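PDB 4NOH: lipoprotein, putative from Bacillus anthracis, which is of unknown function but belongs to an uncharacterised bacterial lipoprotein family and may bind lipid. Local coordinates for residues V85-E90 with M101-N106; N59-V64 with V107-A112; V44-K49 with A120-A125. All blocks are in the same frame, centred on the assembly; numbering follows the deposited sequence.

Contact 1 of 3, residues V85-E90 with M101-N106; sequences VFAKEE and MKYEGN
Tyr103 has CG anti to its backbone N (chi1 -175°), and this lays its ring along the turn that follows strand 84-86. Val85 takes chi1 of 59°, so CG1 sits in the crowded position between N and the carbonyl carbon. From there Val85 CG1 touches CB of Met101, a selenomethionine, at 3.6 Å. The Tyr103 ring is sandwiched. Over the centre of one face lies the backbone N of Gly105. On the opposite face Glu90 CA lies 3.6 Å from the Tyr103 ring centroid, in a CH-pi contact. Ala87 O stands at the ring edge, in plane, and accepts a hydrogen bond from Tyr103 OH at 2.7 Å. This bond ties the tip of the ring to the turn, while Gly105 N and Glu90 CA, pressed on the two faces, limit rotation of the Tyr103 ring about chi2.

The backbones are joined on both sides of Tyr103. Val85 N donates to Lys102 O at 2.8 Å. Glu104 N donates to Val85 O at 2.9 Å, nearly along the C=O axis. Further on, Ala87 N reaches Gly105 O at 3.1 Å in a more bent bond (141°). Phe86 presents its edge to the chain here, with the carbonyls Glu104 O and Gly105 O in its plane. Phe86 CE1 also meets Glu104 CB at 3.6 Å. At the outer end, a water accepts from Asn106 ND2, and more weakly from Lys88 NZ. Asn106 OD1 is held by Arg113.

The bond from Tyr103 OH to Ala87 O fastens the loop after strand 84-86. Val85 with Tyr103 is a parallel bridge, which joins the neighbouring strands 84-86 and 99-103 near one end of the large mixed sheet.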
loop_
_atom_site.group_PDB
_atom_site.type_symbol
_atom_site.label_atom_id
_atom_site.label_comp_id
_atom_site.label_asym_id
_atom_site.label_seq_id
_atom_site.Cartn_x
_atom_site.Cartn_y
_atom_site.Cartn_z
ATOM N N VAL A 85 -7.629 -7.889 -7.877
ATOM C CA VAL A 85 -7.997 -7.248 -6.620
ATOM C C VAL A 85 -7.704 -8.165 -5.461
ATOM O O VAL A 85 -7.888 -9.379 -5.548
ATOM C CB VAL A 85 -9.479 -6.777 -6.611
ATOM C CG1 VAL A 85 -10.465 -7.933 -6.845
ATOM C CG2 VAL A 85 -9.793 -6.010 -5.318
ATOM N N PHE A 86 -7.189 -7.568 -4.389
ATOM C CA PHE A 86 -6.943 -8.231 -3.129
ATOM C C PHE A 86 -7.954 -7.696 -2.113
ATOM O O PHE A 86 -8.115 -6.493 -1.983
ATOM C CB PHE A 86 -5.558 -7.908 -2.609
ATOM C CG PHE A 86 -4.434 -8.396 -3.495
ATOM C CD1 PHE A 86 -4.243 -9.751 -3.707
ATOM C CD2 PHE A 86 -3.515 -7.495 -4.032
ATOM C CE1 PHE A 86 -3.169 -10.202 -4.449
ATOM C CE2 PHE A 86 -2.441 -7.954 -4.788
ATOM C CZ PHE A 86 -2.290 -9.300 -5.008
ATOM N N ALA A 87 -8.613 -8.587 -1.382
ATOM C CA ALA A 87 -9.573 -8.188 -0.355
ATOM C C ALA A 87 -9.711 -9.287 0.694
ATOM O O ALA A 87 -9.287 -10.422 0.482
ATOM C CB ALA A 87 -10.908 -7.891 -0.977
ATOM N N LYS A 88 -10.328 -8.947 1.824
ATOM C CA LYS A 88 -10.485 -9.889 2.927
ATOM C C LYS A 88 -11.280 -11.125 2.528
ATOM O O LYS A 88 -10.975 -12.231 2.972
ATOM C CB LYS A 88 -11.172 -9.192 4.086
ATOM C CG LYS A 88 -11.422 -10.098 5.271
ATOM C CD LYS A 88 -12.273 -9.405 6.315
ATOM C CE LYS A 88 -12.623 -10.366 7.441
ATOM N NZ LYS A 88 -11.385 -10.873 8.091
ATOM N N GLU A 89 -12.325 -10.908 1.740
ATOM C CA GLU A 89 -13.220 -11.973 1.288
ATOM C C GLU A 89 -13.199 -12.002 -0.235
ATOM O O GLU A 89 -12.739 -11.059 -0.866
ATOM C CB GLU A 89 -14.661 -11.672 1.742
ATOM C CG GLU A 89 -14.795 -11.313 3.222
ATOM C CD GLU A 89 -16.226 -11.012 3.654
ATOM O OE1 GLU A 89 -16.439 -10.805 4.880
ATOM O OE2 GLU A 89 -17.144 -10.997 2.786
ATOM N N GLU A 90 -13.714 -13.082 -0.815
ATOM C CA GLU A 90 -13.819 -13.193 -2.270
ATOM C C GLU A 90 -14.701 -12.055 -2.753
ATOM O O GLU A 90 -15.765 -11.811 -2.184
ATOM C CB GLU A 90 -14.488 -14.527 -2.630
ATOM C CG GLU A 90 -14.731 -14.755 -4.120
ATOM C CD GLU A 90 -15.308 -16.131 -4.401
ATOM O OE1 GLU A 90 -16.200 -16.596 -3.636
ATOM O OE2 GLU A 90 -14.871 -16.739 -5.398
HETATM N N MSE A 101 -12.263 -6.744 -11.983
HETATM C CA MSE A 101 -11.029 -7.263 -11.446
HETATM C C MSE A 101 -11.145 -8.723 -11.107
HETATM O O MSE A 101 -12.221 -9.224 -10.774
HETATM C CB MSE A 101 -10.704 -6.542 -10.132
HETATM C CG MSE A 101 -10.542 -5.019 -10.263
HETATM SE SE MSE A 101 -8.942 -4.487 -11.297
HETATM C CE MSE A 101 -9.885 -4.033 -12.961
ATOM N N LYS A 102 -10.021 -9.415 -11.178
ATOM C CA LYS A 102 -9.946 -10.819 -10.799
ATOM C C LYS A 102 -9.495 -10.937 -9.349
ATOM O O LYS A 102 -8.463 -10.371 -8.972
ATOM C CB LYS A 102 -8.917 -11.499 -11.669
ATOM C CG LYS A 102 -8.762 -12.974 -11.457
ATOM C CD LYS A 102 -7.462 -13.484 -12.078
ATOM C CE LYS A 102 -7.223 -12.975 -13.480
ATOM N NZ LYS A 102 -5.935 -13.536 -13.967
ATOM N N TYR A 103 -10.233 -11.702 -8.546
ATOM C CA TYR A 103 -9.846 -11.848 -7.133
ATOM C C TYR A 103 -8.574 -12.677 -6.982
ATOM O O TYR A 103 -8.499 -13.803 -7.505
ATOM C CB TYR A 103 -10.963 -12.503 -6.319
ATOM C CG TYR A 103 -10.675 -12.581 -4.850
ATOM C CD1 TYR A 103 -10.621 -11.425 -4.080
ATOM C CD2 TYR A 103 -10.467 -13.811 -4.211
ATOM C CE1 TYR A 103 -10.360 -11.475 -2.734
ATOM C CE2 TYR A 103 -10.203 -13.866 -2.851
ATOM C CZ TYR A 103 -10.157 -12.695 -2.120
ATOM O OH TYR A 103 -9.905 -12.750 -0.751
ATOM N N GLU A 104 -7.607 -12.152 -6.219
ATOM C CA GLU A 104 -6.332 -12.839 -5.988
ATOM C C GLU A 104 -5.990 -13.055 -4.506
ATOM O O GLU A 104 -4.840 -13.240 -4.170
ATOM C CB GLU A 104 -5.187 -12.142 -6.721
ATOM C CG GLU A 104 -5.271 -12.264 -8.234
ATOM C CD GLU A 104 -4.884 -13.626 -8.773
ATOM O OE1 GLU A 104 -4.521 -14.547 -8.001
ATOM O OE2 GLU A 104 -4.940 -13.786 -10.005
ATOM N N GLY A 105 -6.981 -13.021 -3.621
ATOM C CA GLY A 105 -6.720 -13.365 -2.242
ATOM C C GLY A 105 -6.635 -12.226 -1.261
ATOM O O GLY A 105 -6.791 -11.047 -1.612
ATOM N N ASN A 106 -6.424 -12.611 -0.014
ATOM C CA ASN A 106 -6.345 -11.673 1.085
ATOM C C ASN A 106 -4.902 -11.263 1.322
ATOM O O ASN A 106 -4.179 -11.854 2.156
ATOM C CB ASN A 106 -6.961 -12.265 2.348
ATOM C CG ASN A 106 -7.098 -11.253 3.450
ATOM O OD1 ASN A 106 -6.890 -10.046 3.230
ATOM N ND2 ASN A 106 -7.472 -11.709 4.644
HETATM O O HOH W 1 -8.135 -10.329 7.290
#

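Contact 2 of 3, residues N59-V64 with V107-A112; sequences NMLKKV and VVIGDA
A buried lysine side chain runs over a carbonyl that it does not bond. Lys62 extends past Gly110 O, with Lys62 CD 3.3 Å from that oxygen, and Gly110 O has no hydrogen-bond partner in the model. The amine goes further and forms a salt bridge, Lys62 NZ to Asp111 OD1, at 2.7 Å. Lys62 CG lies anti to the carbonyl carbon, and the chain is extended beyond it, so NZ is carried the whole length of the side chain. Asp111 comes across obliquely and offers the syn lone pair of OD1.

Beneath this pair the backbones form an antiparallel sheet edge. Lys62 and Val108 are a hydrogen-bonded pair. Lys62 N gives to Val108 O at 2.8 Å in an almost straight bond (173°), and Val108 N gives back to Lys62 O at 2.8 Å. Gly110 N then bonds Met60 O at 2.8 Å, in the carbonyl plane. Gly110 has a positive phi, and the chain turns there beyond strand 107-109. Asn59, also with positive phi, is the C-prime residue of the Schellman motif that ends helix 49-57, so the helix passes almost directly into strand 61-65.

On the face opposite Lys62, Leu61 and Ile109 lie side by side and point the same way, with Leu61 CD2 3.8 Å from Ile109 CG1. Leu61 CB also meets Val107 CG1 at 4.0 Å. Met55 of helix 49-57 packs on both Leu61 and Ile109. The axes of 61-64 and 107-109 run at 138°, well short of antiparallel, so the pairing is twisted.

Lys62 NZ also bonds Glu167 O, and Asp111 OD2 accepts from Glu167 N. The buried amine is thus gripped by a carboxylate and a carbonyl, which probably favours its charged form and ties the C-terminal tail to this sheet.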
loop_
_atom_site.group_PDB
_atom_site.type_symbol
_atom_site.label_atom_id
_atom_site.label_comp_id
_atom_site.label_asym_id
_atom_site.label_seq_id
_atom_site.Cartn_x
_atom_site.Cartn_y
_atom_site.Cartn_z
ATOM N N ASN A 59 9.031 -6.644 -0.179
ATOM C CA ASN A 59 8.295 -7.563 0.692
ATOM C C ASN A 59 7.151 -6.857 1.389
ATOM O O ASN A 59 6.804 -7.198 2.519
ATOM C CB ASN A 59 9.220 -8.249 1.722
ATOM C CG ASN A 59 10.145 -9.293 1.097
ATOM O OD1 ASN A 59 10.256 -9.405 -0.109
ATOM N ND2 ASN A 59 10.800 -10.070 1.939
HETATM N N MSE A 60 6.528 -5.892 0.703
HETATM C CA MSE A 60 5.481 -5.085 1.341
HETATM C C MSE A 60 4.073 -5.489 1.067
HETATM O O MSE A 60 3.162 -4.972 1.699
HETATM C CB MSE A 60 5.708 -3.590 1.027
HETATM C CG MSE A 60 6.704 -2.954 2.001
HETATM SE SE MSE A 60 6.129 -3.062 3.924
HETATM C CE MSE A 60 7.606 -4.189 4.514
ATOM N N LEU A 61 3.877 -6.370 0.096
ATOM C CA LEU A 61 2.568 -6.971 -0.152
ATOM C C LEU A 61 2.591 -8.298 0.560
ATOM O O LEU A 61 3.367 -9.185 0.221
ATOM C CB LEU A 61 2.250 -7.096 -1.633
ATOM C CG LEU A 61 1.854 -5.795 -2.349
ATOM C CD1 LEU A 61 1.837 -6.020 -3.836
ATOM C CD2 LEU A 61 0.466 -5.335 -1.906
ATOM N N LYS A 62 1.713 -8.468 1.530
ATOM C CA LYS A 62 1.757 -9.645 2.378
ATOM C C LYS A 62 0.433 -10.379 2.474
ATOM O O LYS A 62 -0.602 -9.764 2.699
ATOM C CB LYS A 62 2.184 -9.221 3.807
ATOM C CG LYS A 62 3.489 -8.412 3.869
ATOM C CD LYS A 62 4.059 -8.316 5.269
ATOM C CE LYS A 62 5.363 -7.539 5.313
ATOM N NZ LYS A 62 6.006 -7.544 6.662
ATOM N N LYS A 63 0.484 -11.699 2.317
ATOM C CA LYS A 63 -0.701 -12.518 2.424
ATOM C C LYS A 63 -1.018 -12.683 3.896
ATOM O O LYS A 63 -0.115 -12.903 4.718
ATOM C CB LYS A 63 -0.479 -13.898 1.805
ATOM C CG LYS A 63 -1.723 -14.782 1.842
ATOM C CD LYS A 63 -1.446 -16.248 1.486
ATOM C CE LYS A 63 -0.452 -16.414 0.353
ATOM N NZ LYS A 63 0.968 -16.379 0.825
ATOM N N VAL A 64 -2.295 -12.586 4.235
ATOM C CA VAL A 64 -2.728 -12.794 5.601
ATOM C C VAL A 64 -2.773 -14.311 5.848
ATOM O O VAL A 64 -3.389 -15.035 5.083
ATOM C CB VAL A 64 -4.106 -12.152 5.823
ATOM C CG1 VAL A 64 -4.631 -12.484 7.205
ATOM C CG2 VAL A 64 -4.034 -10.654 5.615
ATOM N N VAL A 107 -4.492 -10.237 0.589
ATOM C CA VAL A 107 -3.148 -9.668 0.659
ATOM C C VAL A 107 -3.304 -8.202 1.061
ATOM O O VAL A 107 -4.226 -7.531 0.626
ATOM C CB VAL A 107 -2.447 -9.778 -0.696
ATOM C CG1 VAL A 107 -1.103 -9.047 -0.694
ATOM C CG2 VAL A 107 -2.281 -11.223 -1.118
ATOM N N VAL A 108 -2.428 -7.752 1.952
ATOM C CA VAL A 108 -2.455 -6.391 2.444
ATOM C C VAL A 108 -1.097 -5.727 2.237
ATOM O O VAL A 108 -0.122 -6.374 1.913
ATOM C CB VAL A 108 -2.823 -6.346 3.969
ATOM C CG1 VAL A 108 -4.235 -6.908 4.221
ATOM C CG2 VAL A 108 -1.801 -7.095 4.816
ATOM N N ILE A 109 -1.054 -4.410 2.384
ATOM C CA ILE A 109 0.219 -3.690 2.402
ATOM C C ILE A 109 0.694 -3.662 3.865
ATOM O O ILE A 109 -0.057 -3.294 4.790
ATOM C CB ILE A 109 0.091 -2.261 1.875
ATOM C CG1 ILE A 109 -0.169 -2.308 0.357
ATOM C CG2 ILE A 109 1.366 -1.464 2.166
ATOM C CD1 ILE A 109 -0.578 -0.980 -0.247
ATOM N N GLY A 110 1.939 -4.054 4.096
ATOM C CA GLY A 110 2.433 -4.084 5.459
ATOM C C GLY A 110 1.840 -5.223 6.257
ATOM O O GLY A 110 1.515 -6.296 5.710
ATOM N N ASP A 111 1.660 -5.004 7.551
ATOM C CA ASP A 111 1.289 -6.105 8.444
ATOM C C ASP A 111 -0.161 -6.156 8.890
ATOM O O ASP A 111 -0.578 -7.084 9.611
ATOM C CB ASP A 111 2.232 -6.111 9.653
ATOM C CG ASP A 111 3.709 -6.344 9.272
ATOM O OD1 ASP A 111 4.052 -6.446 8.090
ATOM O OD2 ASP A 111 4.554 -6.428 10.185
ATOM N N ALA A 112 -0.947 -5.221 8.380
ATOM C CA ALA A 112 -2.353 -5.122 8.710
ATOM C C ALA A 112 -3.035 -4.338 7.605
ATOM O O ALA A 112 -2.391 -3.562 6.890
ATOM C CB ALA A 112 -2.506 -4.378 10.030
#

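Contact 3 of 3, residues V44-K49 with A120-A125; sequences VLIMNK and AVVSDA
The Asp124 carboxylate lies over one face of the Asn48 amide, planes 31° apart, with Asp124 OD1 almost directly above Asn48 CG at 3.3 Å. They sit where two neighbouring parallel strands of the large mixed sheet, 42-48 and 118-122, each run into a helix. Asn48 and Ser123 are the N-cap residues. Asn48 OD1 caps Thr51 N, with its CG in the crowded position (chi1 67°). Ser123 OG caps Glu126 N and also bonds Asp80. Asp124 OD2 bonds Thr50 OG1, which links the two helix starts.

The strands are joined by a regular parallel pattern. Ala120 N donates to Leu45 O at 2.8 Å, and Met47 N returns to Ala120 O at 2.9 Å. Val122 N then donates to Met47 O at 3.0 Å, nearly along the C=O axis. The last bond, Lys49 N to Val122 O, is weak.

Side chains alternate between the two faces. On one, Ala120 CB meets Val44 CG2 at 3.9 Å, and Ile46 CG2 crosses Val122 CG2 at 4.1 Å. On the other, Met47 CG, of a selenomethionine, touches Val121 CG2, and Ala52 of helix 49-57 covers both residues. At the strand ends, a water accepts from Asn48 ND2 and donates to Asp124 O at 2.8 Å.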
loop_
_atom_site.group_PDB
_atom_site.type_symbol
_atom_site.label_atom_id
_atom_site.label_comp_id
_atom_site.label_asym_id
_atom_site.label_seq_id
_atom_site.Cartn_x
_atom_site.Cartn_y
_atom_site.Cartn_z
ATOM N N VAL A 44 -10.764 1.416 -2.235
ATOM C CA VAL A 44 -9.831 0.575 -3.006
ATOM C C VAL A 44 -8.594 1.411 -3.327
ATOM O O VAL A 44 -8.707 2.549 -3.768
ATOM C CB VAL A 44 -10.475 -0.025 -4.274
ATOM C CG1 VAL A 44 -10.989 1.028 -5.213
ATOM C CG2 VAL A 44 -9.503 -0.960 -4.975
ATOM N N LEU A 45 -7.425 0.830 -3.079
ATOM C CA LEU A 45 -6.146 1.485 -3.330
ATOM C C LEU A 45 -5.618 0.810 -4.579
ATOM O O LEU A 45 -5.312 -0.373 -4.538
ATOM C CB LEU A 45 -5.223 1.282 -2.159
ATOM C CG LEU A 45 -3.943 2.091 -2.043
ATOM C CD1 LEU A 45 -4.204 3.594 -2.051
ATOM C CD2 LEU A 45 -3.201 1.703 -0.772
ATOM N N ILE A 46 -5.502 1.575 -5.648
ATOM C CA ILE A 46 -5.174 1.080 -6.991
ATOM C C ILE A 46 -3.745 1.456 -7.383
ATOM O O ILE A 46 -3.342 2.622 -7.300
ATOM C CB ILE A 46 -6.132 1.678 -8.042
ATOM C CG1 ILE A 46 -7.610 1.544 -7.614
ATOM C CG2 ILE A 46 -5.922 1.003 -9.398
ATOM C CD1 ILE A 46 -8.576 2.466 -8.339
HETATM N N MSE A 47 -2.973 0.483 -7.815
HETATM C CA MSE A 47 -1.656 0.809 -8.294
HETATM C C MSE A 47 -1.469 0.164 -9.628
HETATM O O MSE A 47 -2.294 -0.630 -10.095
HETATM C CB MSE A 47 -0.568 0.408 -7.313
HETATM C CG MSE A 47 -0.424 -1.080 -7.085
HETATM SE SE MSE A 47 0.489 -1.461 -5.363
HETATM C CE MSE A 47 -1.063 -1.783 -4.222
ATOM N N ASN A 48 -0.408 0.574 -10.291
ATOM C CA ASN A 48 -0.071 -0.025 -11.547
ATOM C C ASN A 48 0.881 -1.203 -11.319
ATOM O O ASN A 48 1.458 -1.391 -10.238
ATOM C CB ASN A 48 0.440 0.964 -12.606
ATOM C CG ASN A 48 1.778 1.604 -12.284
ATOM O OD1 ASN A 48 2.572 1.126 -11.485
ATOM N ND2 ASN A 48 2.063 2.686 -12.981
ATOM N N LYS A 49 1.043 -2.006 -12.375
ATOM C CA LYS A 49 1.887 -3.205 -12.318
ATOM C C LYS A 49 3.328 -2.868 -11.930
ATOM O O LYS A 49 3.936 -3.544 -11.102
ATOM C CB LYS A 49 1.868 -3.921 -13.661
ATOM C CG LYS A 49 2.725 -5.166 -13.683
ATOM C CD LYS A 49 2.738 -5.816 -15.041
ATOM C CE LYS A 49 3.720 -6.969 -15.042
ATOM N NZ LYS A 49 3.792 -7.622 -16.361
ATOM N N ALA A 120 -6.046 -2.935 -5.536
ATOM C CA ALA A 120 -6.170 -3.399 -6.929
ATOM C C ALA A 120 -4.897 -3.108 -7.683
ATOM O O ALA A 120 -4.236 -2.109 -7.421
ATOM C CB ALA A 120 -7.351 -2.755 -7.621
ATOM N N VAL A 121 -4.541 -3.992 -8.615
ATOM C CA VAL A 121 -3.386 -3.764 -9.451
ATOM C C VAL A 121 -3.850 -3.903 -10.881
ATOM O O VAL A 121 -4.422 -4.928 -11.253
ATOM C CB VAL A 121 -2.227 -4.713 -9.136
ATOM C CG1 VAL A 121 -0.999 -4.360 -9.964
ATOM C CG2 VAL A 121 -1.891 -4.698 -7.640
ATOM N N VAL A 122 -3.555 -2.882 -11.670
ATOM C CA VAL A 122 -3.922 -2.865 -13.092
ATOM C C VAL A 122 -2.693 -2.557 -13.962
ATOM O O VAL A 122 -1.659 -2.183 -13.467
ATOM C CB VAL A 122 -5.025 -1.823 -13.380
ATOM C CG1 VAL A 122 -6.315 -2.169 -12.622
ATOM C CG2 VAL A 122 -4.569 -0.411 -13.044
ATOM N N SER A 123 -2.802 -2.785 -15.260
ATOM C CA SER A 123 -1.673 -2.517 -16.116
ATOM C C SER A 123 -1.316 -1.024 -16.062
ATOM O O SER A 123 -2.130 -0.194 -15.701
ATOM C CB SER A 123 -1.974 -2.922 -17.562
ATOM O OG SER A 123 -2.904 -2.041 -18.162
ATOM N N ASP A 124 -0.083 -0.702 -16.402
ATOM C CA ASP A 124 0.350 0.665 -16.408
ATOM C C ASP A 124 -0.547 1.505 -17.340
ATOM O O ASP A 124 -0.888 2.642 -17.032
ATOM C CB ASP A 124 1.824 0.786 -16.839
ATOM C CG ASP A 124 2.813 0.219 -15.822
ATOM O OD1 ASP A 124 2.410 -0.377 -14.795
ATOM O OD2 ASP A 124 4.041 0.421 -16.061
ATOM N N ALA A 125 -0.942 0.951 -18.491
ATOM C CA ALA A 125 -1.783 1.701 -19.419
ATOM C C ALA A 125 -3.180 1.930 -18.841
ATOM O O ALA A 125 -3.774 2.984 -19.050
ATOM C CB ALA A 125 -1.862 0.990 -20.761
HETATM O O HOH W 2 0.820 4.028 -15.359
#

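Contacts 1 and 3 belong to the large mixed sheet, where strands 84-86 and 118-122 are neighbours. Their centres are about 13 Å apart, and Met101 SE packs on Val122 CG1 at 3.7 Å. Contact 2 lies in the small antiparallel sheet, its centre also about 13 Å from that of contact 1. The chain passes directly from 101-106 to 107-112, and Asn106 O probably bonds Val64 N at 2.9 Å. Contacts 2 and 3, centres about 16 Å apart, meet where Ile109 CD1 packs on Leu45 CD2 at 3.8 Å. Along the chain they nest: contact 3 encloses contact 2, which encloses contact 1. No functional site is established for this protein.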